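Local coordinates for bacterial microcompartment shell protein CutR (Streptococcus intermedius SK54 = ATCC 27335, PDB 6XPJ) that forms a minor shell component of the choline-degrading bacterial microcompartment, assembling as a hexamer with a central pore and probably adding heterogeneity and flexibility to the shell, at residues Ala29-Ala34 with Gly45-Val50; Ile59-Ile64 with Glu97-Tyr102; Gly66-Ile71 with Glu93-Asp98; Asn70-Phe75 with Met84-Ile89. The protein carries 1 engineered substitution. All coordinates share one frame; numbering follows the deposited sequence.

Interaction 1: Ala29-Ala34 with Gly45-Val50. With SO4 (sulfate ion), chain G.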
loop_
_atom_site.group_PDB
_atom_site.type_symbol
_atom_site.label_atom_id
_atom_site.label_comp_id
_atom_site.label_asym_id
_atom_site.label_seq_id
_atom_site.Cartn_x
_atom_site.Cartn_y
_atom_site.Cartn_z
ATOM N N ALA C 29 -28.840 -9.353 -3.790
ATOM C CA ALA C 29 -29.929 -9.896 -4.638
ATOM C C ALA C 29 -30.697 -8.748 -5.279
ATOM O O ALA C 29 -31.089 -8.861 -6.446
ATOM C CB ALA C 29 -30.858 -10.741 -3.812
ATOM N N ALA C 30 -30.945 -7.690 -4.514
ATOM C CA ALA C 30 -31.815 -6.577 -4.929
ATOM C C ALA C 30 -31.182 -5.276 -4.452
ATOM O O ALA C 30 -31.641 -4.667 -3.484
ATOM C CB ALA C 30 -33.192 -6.788 -4.349
ATOM N N PRO C 31 -30.091 -4.823 -5.109
ATOM C CA PRO C 31 -29.387 -3.617 -4.707
ATOM C C PRO C 31 -30.322 -2.406 -4.609
ATOM O O PRO C 31 -31.219 -2.221 -5.405
ATOM C CB PRO C 31 -28.344 -3.365 -5.792
ATOM C CG PRO C 31 -28.096 -4.766 -6.315
ATOM C CD PRO C 31 -29.448 -5.433 -6.280
ATOM N N ILE C 32 -30.013 -1.560 -3.650
ATOM C CA ILE C 32 -30.656 -0.224 -3.566
ATOM C C ILE C 32 -30.181 0.631 -4.750
ATOM O O ILE C 32 -29.102 0.396 -5.330
ATOM C CB ILE C 32 -30.386 0.451 -2.212
ATOM C CG1 ILE C 32 -28.917 0.850 -2.038
ATOM C CG2 ILE C 32 -30.921 -0.422 -1.083
ATOM C CD1 ILE C 32 -28.641 1.664 -0.778
ATOM N N GLU C 33 -30.968 1.651 -5.067
ATOM C CA GLU C 33 -30.683 2.519 -6.233
ATOM C C GLU C 33 -29.263 3.108 -6.130
ATOM O O GLU C 33 -28.536 3.136 -7.141
ATOM C CB GLU C 33 -31.762 3.600 -6.319
ATOM C CG GLU C 33 -33.119 3.067 -6.702
ATOM C CD GLU C 33 -33.139 2.436 -8.083
ATOM O OE1 GLU C 33 -33.224 3.187 -9.082
ATOM O OE2 GLU C 33 -33.008 1.201 -8.157
ATOM N N ALA C 34 -28.840 3.580 -4.954
ATOM C CA ALA C 34 -27.522 4.239 -4.776
ATOM C C ALA C 34 -26.355 3.290 -5.091
ATOM O O ALA C 34 -25.256 3.735 -5.514
ATOM C CB ALA C 34 -27.430 4.802 -3.380
ATOM N N GLY C 45 -31.540 -6.289 -11.543
ATOM C CA GLY C 45 -30.817 -7.537 -11.323
ATOM C C GLY C 45 -29.948 -7.470 -10.083
ATOM O O GLY C 45 -29.860 -6.437 -9.397
ATOM N N ALA C 46 -29.310 -8.588 -9.813
ATOM C CA ALA C 46 -28.393 -8.768 -8.690
ATOM C C ALA C 46 -26.999 -8.290 -9.100
ATOM O O ALA C 46 -26.687 -8.126 -10.326
ATOM C CB ALA C 46 -28.384 -10.214 -8.295
ATOM N N ILE C 47 -26.180 -8.050 -8.084
ATOM C CA ILE C 47 -24.744 -7.718 -8.263
ATOM C C ILE C 47 -23.929 -8.802 -7.573
ATOM O O ILE C 47 -24.204 -9.101 -6.392
ATOM C CB ILE C 47 -24.441 -6.319 -7.704
ATOM C CG1 ILE C 47 -25.117 -5.261 -8.586
ATOM C CG2 ILE C 47 -22.939 -6.102 -7.542
ATOM C CD1 ILE C 47 -24.551 -5.101 -9.944
ATOM N N GLY C 48 -22.923 -9.306 -8.277
ATOM C CA GLY C 48 -21.904 -10.200 -7.711
ATOM C C GLY C 48 -20.629 -9.442 -7.436
ATOM O O GLY C 48 -20.226 -8.614 -8.285
ATOM N N VAL C 49 -20.003 -9.691 -6.287
ATOM C CA VAL C 49 -18.783 -9.004 -5.796
ATOM C C VAL C 49 -17.773 -10.061 -5.370
ATOM O O VAL C 49 -18.114 -10.925 -4.546
ATOM C CB VAL C 49 -19.097 -8.061 -4.630
ATOM C CG1 VAL C 49 -17.880 -7.193 -4.344
ATOM C CG2 VAL C 49 -20.339 -7.213 -4.899
ATOM N N VAL C 50 -16.571 -9.965 -5.918
ATOM C CA VAL C 50 -15.477 -10.923 -5.626
ATOM C C VAL C 50 -14.236 -10.156 -5.181
ATOM O O VAL C 50 -13.841 -9.175 -5.825
ATOM C CB VAL C 50 -15.181 -11.838 -6.821
ATOM C CG1 VAL C 50 -14.300 -12.978 -6.378
ATOM C CG2 VAL C 50 -16.468 -12.359 -7.456
HETATM S S SO4 G . -34.053 2.115 -2.860
HETATM O O1 SO4 G . -33.830 0.931 -3.646
HETATM O O2 SO4 G . -32.999 3.063 -3.109
HETATM O O3 SO4 G . -35.315 2.701 -3.229
HETATM O O4 SO4 G . -34.076 1.774 -1.460
#
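P31 meets I47 and G45 where the chain turns from strand 11-28 into helix 33-39. The apolar part is small. I47 CG1 lies beside its own backbone N (chi1 -69°), where it meets CG of the P31 ring at 3.8 Å. The two side chains cross obliquely. CD of the same ring lies 3.3 Å from G45 O, a close van der Waals touch.

The second kind of contact uses backbone oxygen. A29 O faces A46, with A46 CA 3.5 Å away in a bent CA-H...O contact (121° at the hydrogen). CB of A46 approaches the same oxygen.

The polar part lies at the helix start. I32 is the N-cap residue of helix 33-39. E33 N gives two hydrogen bonds to a sulfate ion, probably from the crystallisation liquor: 3.2 Å to sulfate O2 and 3.3 Å to sulfate O1. An anion at this end is consistent with the pull of the helix dipole. I32 N bonds to D63 OD1 of a neighbouring subunit.

Strand 46-53 runs between strands 11-28 and 82-87. I89 of helix 89-105 packs on A29 and A46, while in helix 33-39 Y36 OH bonds to G45 O and L39 touches I47.

Interaction 2: Ile59-Ile64 with Glu97-Tyr102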
loop_
_atom_site.group_PDB
_atom_site.type_symbol
_atom_site.label_atom_id
_atom_site.label_comp_id
_atom_site.label_asym_id
_atom_site.label_seq_id
_atom_site.Cartn_x
_atom_site.Cartn_y
_atom_site.Cartn_z
ATOM N N ILE C 59 -8.734 -11.091 -13.439
ATOM C CA ILE C 59 -9.079 -11.377 -14.862
ATOM C C ILE C 59 -9.499 -12.850 -15.031
ATOM O O ILE C 59 -10.396 -13.125 -15.832
ATOM C CB ILE C 59 -7.930 -10.977 -15.794
ATOM C CG1 ILE C 59 -8.368 -10.965 -17.257
ATOM C CG2 ILE C 59 -6.743 -11.879 -15.611
ATOM C CD1 ILE C 59 -9.413 -9.906 -17.571
ATOM N N ILE C 60 -8.927 -13.767 -14.259
ATOM C CA ILE C 60 -9.278 -15.199 -14.348
ATOM C C ILE C 60 -10.709 -15.373 -13.845
ATOM O O ILE C 60 -11.505 -16.077 -14.478
ATOM C CB ILE C 60 -8.295 -16.030 -13.502
ATOM C CG1 ILE C 60 -6.868 -15.879 -13.986
ATOM C CG2 ILE C 60 -8.730 -17.483 -13.466
ATOM C CD1 ILE C 60 -5.838 -16.474 -13.029
ATOM N N ALA C 61 -11.052 -14.739 -12.730
ATOM C CA ALA C 61 -12.402 -14.833 -12.129
ATOM C C ALA C 61 -13.425 -14.202 -13.059
ATOM O O ALA C 61 -14.489 -14.794 -13.247
ATOM C CB ALA C 61 -12.449 -14.209 -10.765
ATOM N N ALA C 62 -13.101 -13.096 -13.715
ATOM C CA ALA C 62 -14.031 -12.430 -14.650
ATOM C C ALA C 62 -14.310 -13.355 -15.829
ATOM O O ALA C 62 -15.481 -13.488 -16.252
ATOM C CB ALA C 62 -13.458 -11.127 -15.123
ATOM N N ASP C 63 -13.274 -14.007 -16.329
ATOM C CA ASP C 63 -13.435 -14.937 -17.472
ATOM C C ASP C 63 -14.363 -16.093 -17.091
ATOM O O ASP C 63 -15.270 -16.482 -17.893
ATOM C CB ASP C 63 -12.072 -15.433 -17.930
ATOM C CG ASP C 63 -12.182 -16.391 -19.092
ATOM O OD1 ASP C 63 -12.340 -15.884 -20.220
ATOM O OD2 ASP C 63 -12.085 -17.591 -18.867
ATOM N N ILE C 64 -14.145 -16.704 -15.932
ATOM C CA ILE C 64 -15.011 -17.813 -15.464
ATOM C C ILE C 64 -16.432 -17.291 -15.320
ATOM O O ILE C 64 -17.376 -17.992 -15.762
ATOM C CB ILE C 64 -14.458 -18.406 -14.169
ATOM C CG1 ILE C 64 -13.133 -19.102 -14.411
ATOM C CG2 ILE C 64 -15.477 -19.345 -13.500
ATOM C CD1 ILE C 64 -12.383 -19.354 -13.159
ATOM N N GLU C 97 -20.535 -19.338 -7.895
ATOM C CA GLU C 97 -20.262 -20.762 -7.589
ATOM C C GLU C 97 -19.152 -21.279 -8.505
ATOM O O GLU C 97 -18.243 -21.985 -8.024
ATOM C CB GLU C 97 -21.515 -21.579 -7.845
ATOM C CG GLU C 97 -22.606 -21.376 -6.826
ATOM C CD GLU C 97 -23.961 -21.857 -7.298
ATOM O OE1 GLU C 97 -24.871 -21.889 -6.456
ATOM O OE2 GLU C 97 -24.115 -22.195 -8.495
ATOM N N ASP C 98 -19.209 -20.949 -9.793
ATOM C CA ASP C 98 -18.212 -21.486 -10.746
ATOM C C ASP C 98 -16.842 -20.902 -10.420
ATOM O O ASP C 98 -15.831 -21.628 -10.489
ATOM C CB ASP C 98 -18.659 -21.260 -12.185
ATOM C CG ASP C 98 -19.774 -22.227 -12.592
ATOM O OD1 ASP C 98 -20.326 -22.918 -11.720
ATOM O OD2 ASP C 98 -20.002 -22.351 -13.800
ATOM N N ILE C 99 -16.771 -19.625 -10.060
ATOM C CA ILE C 99 -15.492 -19.022 -9.599
ATOM C C ILE C 99 -14.976 -19.783 -8.374
ATOM O O ILE C 99 -13.805 -20.151 -8.376
ATOM C CB ILE C 99 -15.647 -17.520 -9.289
ATOM C CG1 ILE C 99 -15.899 -16.707 -10.564
ATOM C CG2 ILE C 99 -14.452 -16.987 -8.536
ATOM C CD1 ILE C 99 -16.402 -15.323 -10.303
ATOM N N LEU C 100 -15.786 -19.965 -7.338
ATOM C CA LEU C 100 -15.328 -20.624 -6.094
ATOM C C LEU C 100 -14.866 -22.041 -6.390
ATOM O O LEU C 100 -13.812 -22.432 -5.887
ATOM C CB LEU C 100 -16.446 -20.584 -5.057
ATOM C CG LEU C 100 -16.742 -19.208 -4.465
ATOM C CD1 LEU C 100 -18.029 -19.241 -3.657
ATOM C CD2 LEU C 100 -15.591 -18.686 -3.629
ATOM N N GLU C 101 -15.617 -22.784 -7.202
ATOM C CA GLU C 101 -15.271 -24.195 -7.446
ATOM C C GLU C 101 -13.939 -24.261 -8.215
ATOM O O GLU C 101 -13.115 -25.113 -7.892
ATOM C CB GLU C 101 -16.380 -24.890 -8.223
ATOM C CG GLU C 101 -17.616 -25.138 -7.388
ATOM C CD GLU C 101 -18.804 -25.680 -8.146
ATOM O OE1 GLU C 101 -18.633 -26.200 -9.284
ATOM O OE2 GLU C 101 -19.940 -25.542 -7.616
ATOM N N TYR C 102 -13.749 -23.406 -9.214
ATOM C CA TYR C 102 -12.502 -23.432 -10.008
ATOM C C TYR C 102 -11.330 -23.086 -9.077
ATOM O O TYR C 102 -10.303 -23.771 -9.065
ATOM C CB TYR C 102 -12.552 -22.463 -11.191
ATOM C CG TYR C 102 -11.221 -22.417 -11.898
ATOM C CD1 TYR C 102 -10.851 -23.405 -12.789
ATOM C CD2 TYR C 102 -10.289 -21.436 -11.598
ATOM C CE1 TYR C 102 -9.602 -23.404 -13.392
ATOM C CE2 TYR C 102 -9.038 -21.437 -12.177
ATOM C CZ TYR C 102 -8.680 -22.434 -13.059
ATOM O OH TYR C 102 -7.445 -22.397 -13.646
#
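I64 reaches across from helix 58-68 to pack on D98, I99 and Y102 of helix 89-105. These are two helices of the circularly permuted BMC domain, lying together against its sheet. The segment axes come within 9.2 Å and cross at a wide angle, with 128° between their N-to-C directions.

I64 carries much of the contact. Its CB points toward the other helix. From there the side chain splits. CG2 lies against the backbone and comes within 3.7 Å of D98 C. It also touches I99 N, D98 CB and I99 CG1, so this methyl rests where the two residues join. The other branch starts with CG1, beside the backbone N (chi1 -67°). CD1 is anti to CA (chi2 164°) and ends at the tyrosine. It is 3.3 Å from Y102 CD2 and 3.5 Å from Y102 CG, with Y102 CB also close. The two side chains cross at about a right angle, and CD1 meets the ring obliquely.

I60 adds a lighter touch on the same ring, with its CG2 4.2 Å from Y102 CE2. The polar end of the tyrosine serves the hexamer: Y102 OH is hydrogen-bonded to K116 O of another neighbouring subunit. H26 of that subunit packs on both I60 and Y102.

Further along the interface, A61 is the residue nearest I99 in backbone register. A61 CB lies 4.1 Å from I99 CG2. The I99 tip also passes the backbone, putting CD1 at 3.6 Å from A61 O.

Interaction 3: Gly66-Ile71 with Glu93-Asp98. Engineered in segment 66-71: A67 (natural residue Lys).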
loop_
_atom_site.group_PDB
_atom_site.type_symbol
_atom_site.label_atom_id
_atom_site.label_comp_id
_atom_site.label_asym_id
_atom_site.label_seq_id
_atom_site.Cartn_x
_atom_site.Cartn_y
_atom_site.Cartn_z
ATOM N N GLY C 66 -18.126 -14.802 -16.729
ATOM C CA GLY C 66 -18.770 -14.544 -18.034
ATOM C C GLY C 66 -18.996 -15.807 -18.834
ATOM O O GLY C 66 -20.032 -15.881 -19.575
ATOM N N ALA C 67 -18.156 -16.825 -18.667
ATOM C CA ALA C 67 -18.314 -18.120 -19.387
ATOM C C ALA C 67 -19.421 -18.952 -18.710
ATOM O O ALA C 67 -20.005 -19.818 -19.399
ATOM C CB ALA C 67 -17.029 -18.887 -19.438
ATOM N N ALA C 68 -19.675 -18.745 -17.410
ATOM C CA ALA C 68 -20.527 -19.625 -16.562
ATOM C C ALA C 68 -22.023 -19.370 -16.793
ATOM O O ALA C 68 -22.843 -20.319 -16.603
ATOM C CB ALA C 68 -20.181 -19.417 -15.104
ATOM N N ALA C 69 -22.405 -18.132 -17.086
ATOM C CA ALA C 69 -23.813 -17.691 -17.041
ATOM C C ALA C 69 -23.924 -16.389 -17.812
ATOM O O ALA C 69 -22.869 -15.796 -18.115
ATOM C CB ALA C 69 -24.238 -17.499 -15.603
ATOM N N ASN C 70 -25.155 -15.968 -18.086
ATOM C CA ASN C 70 -25.451 -14.710 -18.810
ATOM C C ASN C 70 -25.360 -13.542 -17.822
ATOM O O ASN C 70 -26.377 -13.107 -17.269
ATOM C CB ASN C 70 -26.824 -14.756 -19.466
ATOM C CG ASN C 70 -27.131 -13.496 -20.242
ATOM O OD1 ASN C 70 -26.232 -12.708 -20.541
ATOM N ND2 ASN C 70 -28.402 -13.292 -20.549
ATOM N N ILE C 71 -24.163 -13.047 -17.626
ATOM C CA ILE C 71 -23.899 -11.911 -16.713
ATOM C C ILE C 71 -23.241 -10.817 -17.554
ATOM O O ILE C 71 -22.722 -11.095 -18.663
ATOM C CB ILE C 71 -23.084 -12.341 -15.468
ATOM C CG1 ILE C 71 -21.743 -12.982 -15.825
ATOM C CG2 ILE C 71 -23.911 -13.245 -14.543
ATOM C CD1 ILE C 71 -20.597 -12.033 -15.871
ATOM N N GLU C 93 -25.482 -16.013 -9.036
ATOM C CA GLU C 93 -25.065 -17.108 -8.124
ATOM C C GLU C 93 -24.280 -18.185 -8.888
ATOM O O GLU C 93 -23.275 -18.718 -8.338
ATOM C CB GLU C 93 -26.267 -17.712 -7.416
ATOM C CG GLU C 93 -26.920 -16.757 -6.473
ATOM C CD GLU C 93 -28.019 -17.347 -5.611
ATOM O OE1 GLU C 93 -28.490 -16.623 -4.728
ATOM O OE2 GLU C 93 -28.379 -18.518 -5.824
ATOM N N THR C 94 -24.732 -18.600 -10.086
ATOM C CA THR C 94 -24.042 -19.630 -10.891
ATOM C C THR C 94 -22.606 -19.179 -11.137
ATOM O O THR C 94 -21.675 -19.972 -10.954
ATOM C CB THR C 94 -24.769 -19.913 -12.211
ATOM O OG1 THR C 94 -26.017 -20.496 -11.827
ATOM C CG2 THR C 94 -23.988 -20.825 -13.132
ATOM N N SER C 95 -22.418 -17.920 -11.535
ATOM C CA SER C 95 -21.074 -17.388 -11.838
ATOM C C SER C 95 -20.207 -17.401 -10.569
ATOM O O SER C 95 -19.043 -17.768 -10.642
ATOM C CB SER C 95 -21.149 -16.014 -12.440
ATOM O OG SER C 95 -21.709 -16.074 -13.758
ATOM N N LEU C 96 -20.758 -16.976 -9.430
ATOM C CA LEU C 96 -19.983 -16.973 -8.169
ATOM C C LEU C 96 -19.602 -18.405 -7.807
ATOM O O LEU C 96 -18.469 -18.637 -7.399
ATOM C CB LEU C 96 -20.834 -16.333 -7.083
ATOM C CG LEU C 96 -21.017 -14.829 -7.201
ATOM C CD1 LEU C 96 -22.024 -14.356 -6.184
ATOM C CD2 LEU C 96 -19.687 -14.100 -7.016
ATOM N N GLU C 97 -20.535 -19.338 -7.895
ATOM C CA GLU C 97 -20.262 -20.762 -7.589
ATOM C C GLU C 97 -19.152 -21.279 -8.505
ATOM O O GLU C 97 -18.243 -21.985 -8.024
ATOM C CB GLU C 97 -21.515 -21.579 -7.845
ATOM C CG GLU C 97 -22.606 -21.376 -6.826
ATOM C CD GLU C 97 -23.961 -21.857 -7.298
ATOM O OE1 GLU C 97 -24.871 -21.889 -6.456
ATOM O OE2 GLU C 97 -24.115 -22.195 -8.495
ATOM N N ASP C 98 -19.209 -20.949 -9.793
ATOM C CA ASP C 98 -18.212 -21.486 -10.746
ATOM C C ASP C 98 -16.842 -20.902 -10.420
ATOM O O ASP C 98 -15.831 -21.628 -10.489
ATOM C CB ASP C 98 -18.659 -21.260 -12.185
ATOM C CG ASP C 98 -19.774 -22.227 -12.592
ATOM O OD1 ASP C 98 -20.326 -22.918 -11.720
ATOM O OD2 ASP C 98 -20.002 -22.351 -13.800
#
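The D98 carboxylate is the one flat side-chain group that touches across this contact, and A68 is what it meets. The A68 methyl comes obliquely to OD2, with CB 3.2 Å from that oxygen, a close touch and not a hydrogen bond. D98 CB also lies 3.8 Å from A68 CB, so A68 packs against the base of the side chain as well as one oxygen. A second flat group is the peptide carbonyl of A68. Its oxygen is met by the methyl of T94, with CG2 3.7 Å away.

A68 ends helix 58-68, and A69 is the first residue to leave helical geometry. Here the chain turns toward strand 72-77, with N70 at the centre of an inverse gamma turn. A69 CB points at helix 89-105 and sits 3.4 Å from S95 OG. It also reaches T94 CG2, at 4.2 Å. I71 comes to the same hydroxyl, with CG2 3.7 Å from S95 OG and CG1 about as near.

S95 OG lies beside the backbone N (chi1 -69°). It is hydrogen-bonded to A65 O, in the helix just before this turn. T94 OG1 bonds back to Q90 O in its own helix.

The chemistry is therefore mostly carbon against oxygen. The bond from S95 OG to A65 O ties the two helices together through the hydroxyl of a buried serine; its bond to S91 O is weak.

Interaction 4: Asn70-Phe75 with Met84-Ile89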
loop_
_atom_site.group_PDB
_atom_site.type_symbol
_atom_site.label_atom_id
_atom_site.label_comp_id
_atom_site.label_asym_id
_atom_site.label_seq_id
_atom_site.Cartn_x
_atom_site.Cartn_y
_atom_site.Cartn_z
ATOM N N ASN C 70 -25.155 -15.968 -18.086
ATOM C CA ASN C 70 -25.451 -14.710 -18.810
ATOM C C ASN C 70 -25.360 -13.542 -17.822
ATOM O O ASN C 70 -26.377 -13.107 -17.269
ATOM C CB ASN C 70 -26.824 -14.756 -19.466
ATOM C CG ASN C 70 -27.131 -13.496 -20.242
ATOM O OD1 ASN C 70 -26.232 -12.708 -20.541
ATOM N ND2 ASN C 70 -28.402 -13.292 -20.549
ATOM N N ILE C 71 -24.163 -13.047 -17.626
ATOM C CA ILE C 71 -23.899 -11.911 -16.713
ATOM C C ILE C 71 -23.241 -10.817 -17.554
ATOM O O ILE C 71 -22.722 -11.095 -18.663
ATOM C CB ILE C 71 -23.084 -12.341 -15.468
ATOM C CG1 ILE C 71 -21.743 -12.982 -15.825
ATOM C CG2 ILE C 71 -23.911 -13.245 -14.543
ATOM C CD1 ILE C 71 -20.597 -12.033 -15.871
ATOM N N ASP C 72 -23.293 -9.594 -17.046
ATOM C CA ASP C 72 -22.589 -8.427 -17.610
ATOM C C ASP C 72 -21.491 -8.060 -16.611
ATOM O O ASP C 72 -21.824 -7.776 -15.461
ATOM C CB ASP C 72 -23.569 -7.274 -17.804
ATOM C CG ASP C 72 -24.641 -7.555 -18.842
ATOM O OD1 ASP C 72 -24.303 -8.121 -19.880
ATOM O OD2 ASP C 72 -25.798 -7.186 -18.593
ATOM N N ILE C 73 -20.244 -8.050 -17.061
ATOM C CA ILE C 73 -19.102 -7.628 -16.215
ATOM C C ILE C 73 -19.217 -6.118 -15.998
ATOM O O ILE C 73 -19.301 -5.360 -16.993
ATOM C CB ILE C 73 -17.754 -8.039 -16.825
ATOM C CG1 ILE C 73 -17.616 -9.556 -16.966
ATOM C CG2 ILE C 73 -16.624 -7.442 -15.994
ATOM C CD1 ILE C 73 -17.357 -10.277 -15.667
ATOM N N CYS C 74 -19.179 -5.684 -14.746
ATOM C CA CYS C 74 -19.221 -4.246 -14.368
ATOM C C CYS C 74 -17.780 -3.727 -14.418
ATOM O O CYS C 74 -17.501 -2.728 -15.104
ATOM C CB CYS C 74 -19.821 -4.020 -12.985
ATOM S SG CYS C 74 -21.470 -4.733 -12.741
ATOM N N PHE C 75 -16.859 -4.397 -13.730
ATOM C CA PHE C 75 -15.426 -4.071 -13.856
ATOM C C PHE C 75 -14.599 -5.281 -13.438
ATOM O O PHE C 75 -15.063 -6.169 -12.716
ATOM C CB PHE C 75 -15.090 -2.811 -13.054
ATOM C CG PHE C 75 -15.232 -3.008 -11.574
ATOM C CD1 PHE C 75 -14.269 -3.697 -10.861
ATOM C CD2 PHE C 75 -16.325 -2.502 -10.886
ATOM C CE1 PHE C 75 -14.417 -3.923 -9.501
ATOM C CE2 PHE C 75 -16.458 -2.704 -9.527
ATOM C CZ PHE C 75 -15.501 -3.421 -8.837
ATOM N N MET C 84 -16.717 -7.181 -10.179
ATOM C CA MET C 84 -18.167 -7.027 -9.966
ATOM C C MET C 84 -18.889 -7.284 -11.282
ATOM O O MET C 84 -18.384 -6.912 -12.363
ATOM C CB MET C 84 -18.500 -5.659 -9.374
ATOM C CG MET C 84 -18.019 -5.535 -7.912
ATOM S SD MET C 84 -18.616 -4.067 -7.025
ATOM C CE MET C 84 -17.349 -3.862 -5.775
ATOM N N PHE C 85 -20.048 -7.910 -11.201
ATOM C CA PHE C 85 -20.849 -8.217 -12.401
ATOM C C PHE C 85 -22.315 -8.199 -12.005
ATOM O O PHE C 85 -22.646 -8.197 -10.816
ATOM C CB PHE C 85 -20.389 -9.537 -13.022
ATOM C CG PHE C 85 -20.309 -10.723 -12.097
ATOM C CD1 PHE C 85 -21.418 -11.501 -11.847
ATOM C CD2 PHE C 85 -19.084 -11.103 -11.535
ATOM C CE1 PHE C 85 -21.340 -12.591 -11.007
ATOM C CE2 PHE C 85 -19.013 -12.207 -10.701
ATOM C CZ PHE C 85 -20.143 -12.951 -10.443
ATOM N N SER C 86 -23.177 -8.163 -13.011
ATOM C CA SER C 86 -24.627 -8.042 -12.786
ATOM C C SER C 86 -25.362 -9.078 -13.625
ATOM O O SER C 86 -24.825 -9.544 -14.611
ATOM C CB SER C 86 -25.067 -6.633 -13.139
ATOM O OG SER C 86 -24.834 -6.444 -14.515
ATOM N N GLY C 87 -26.580 -9.387 -13.223
ATOM C CA GLY C 87 -27.457 -10.280 -13.983
ATOM C C GLY C 87 -28.606 -10.698 -13.118
ATOM O O GLY C 87 -28.724 -10.211 -11.993
ATOM N N ASP C 88 -29.454 -11.588 -13.616
ATOM C CA ASP C 88 -30.523 -12.129 -12.748
ATOM C C ASP C 88 -29.879 -12.914 -11.593
ATOM O O ASP C 88 -28.707 -13.375 -11.730
ATOM C CB ASP C 88 -31.481 -12.991 -13.554
ATOM C CG ASP C 88 -30.785 -14.225 -14.071
ATOM O OD1 ASP C 88 -30.171 -14.141 -15.141
ATOM O OD2 ASP C 88 -30.810 -15.245 -13.363
ATOM N N ILE C 89 -30.574 -13.044 -10.466
ATOM C CA ILE C 89 -29.983 -13.639 -9.238
ATOM C C ILE C 89 -29.417 -15.021 -9.552
ATOM O O ILE C 89 -28.304 -15.310 -9.107
ATOM C CB ILE C 89 -30.995 -13.662 -8.078
ATOM C CG1 ILE C 89 -31.487 -12.258 -7.728
ATOM C CG2 ILE C 89 -30.384 -14.346 -6.863
ATOM C CD1 ILE C 89 -32.805 -12.235 -6.985
HETATM O O HOH W 1 -28.752 -12.482 -16.328
HETATM O O HOH W 2 -26.944 -7.374 -16.192
#
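D72 and S86 form a hydrogen-bonded antiparallel pair: D72 N to S86 O at 2.9 Å and S86 N to D72 O at 2.8 Å. I73 and F85 follow as a non-hydrogen-bonded pair. Then comes a classic beta bulge. C74 N (2.8 Å) and F75 N (3.2 Å) both bond to M84 O, from the same face of its carbonyl plane. M84 N returns a bond to F75 O.

F75 CG sits between the backbone N and the carbonyl carbon (chi1 67°), and the ring beyond lies beside the M84 side chain. M84 CG is 3.4 Å from F75 CZ. SD makes an oblique Met-aromatic contact, 4.6 Å from the ring centroid. R78 of a neighbouring subunit makes a cation-pi contact with this ring. On the M84 side too, C74 SG runs past F85 CA toward S86. On the F85 face, I71 CD1 packs 3.8 Å from F85 CB, with I73 CD1 near the same atom.

Further out, one water links N70 O to D88 N and OD1. D88 N-caps helix 89-105 with its side chain, and OD1 bonds to S91 OG.

Strand 72-77 is outermost within this chain, and strand 82-87 pairs on to strand 46-53. Helices 58-68 and 89-105 cover F85.

How the interactions relate
From the N terminus, interaction 1 comes first. It closes a short loop around helix 33-39 and ends before the others begin. Interaction 2 opens the largest loop, from helix 58-68 to helix 89-105. Interaction 3 joins the same helices nearer the turn and shares E97 and D98 with it. Interaction 4, the hairpin of strands 72-77 and 82-87, is nested inside the loop of interaction 2 and shares N70 and I71 with interaction 3. F85 links the levels, packing on S95, L96 and I99. Strand 46-53 of interaction 1 pairs with strand 82-87 of interaction 4, and V50 packs on L96 and I99. Sheet and helix pair are thus tied together.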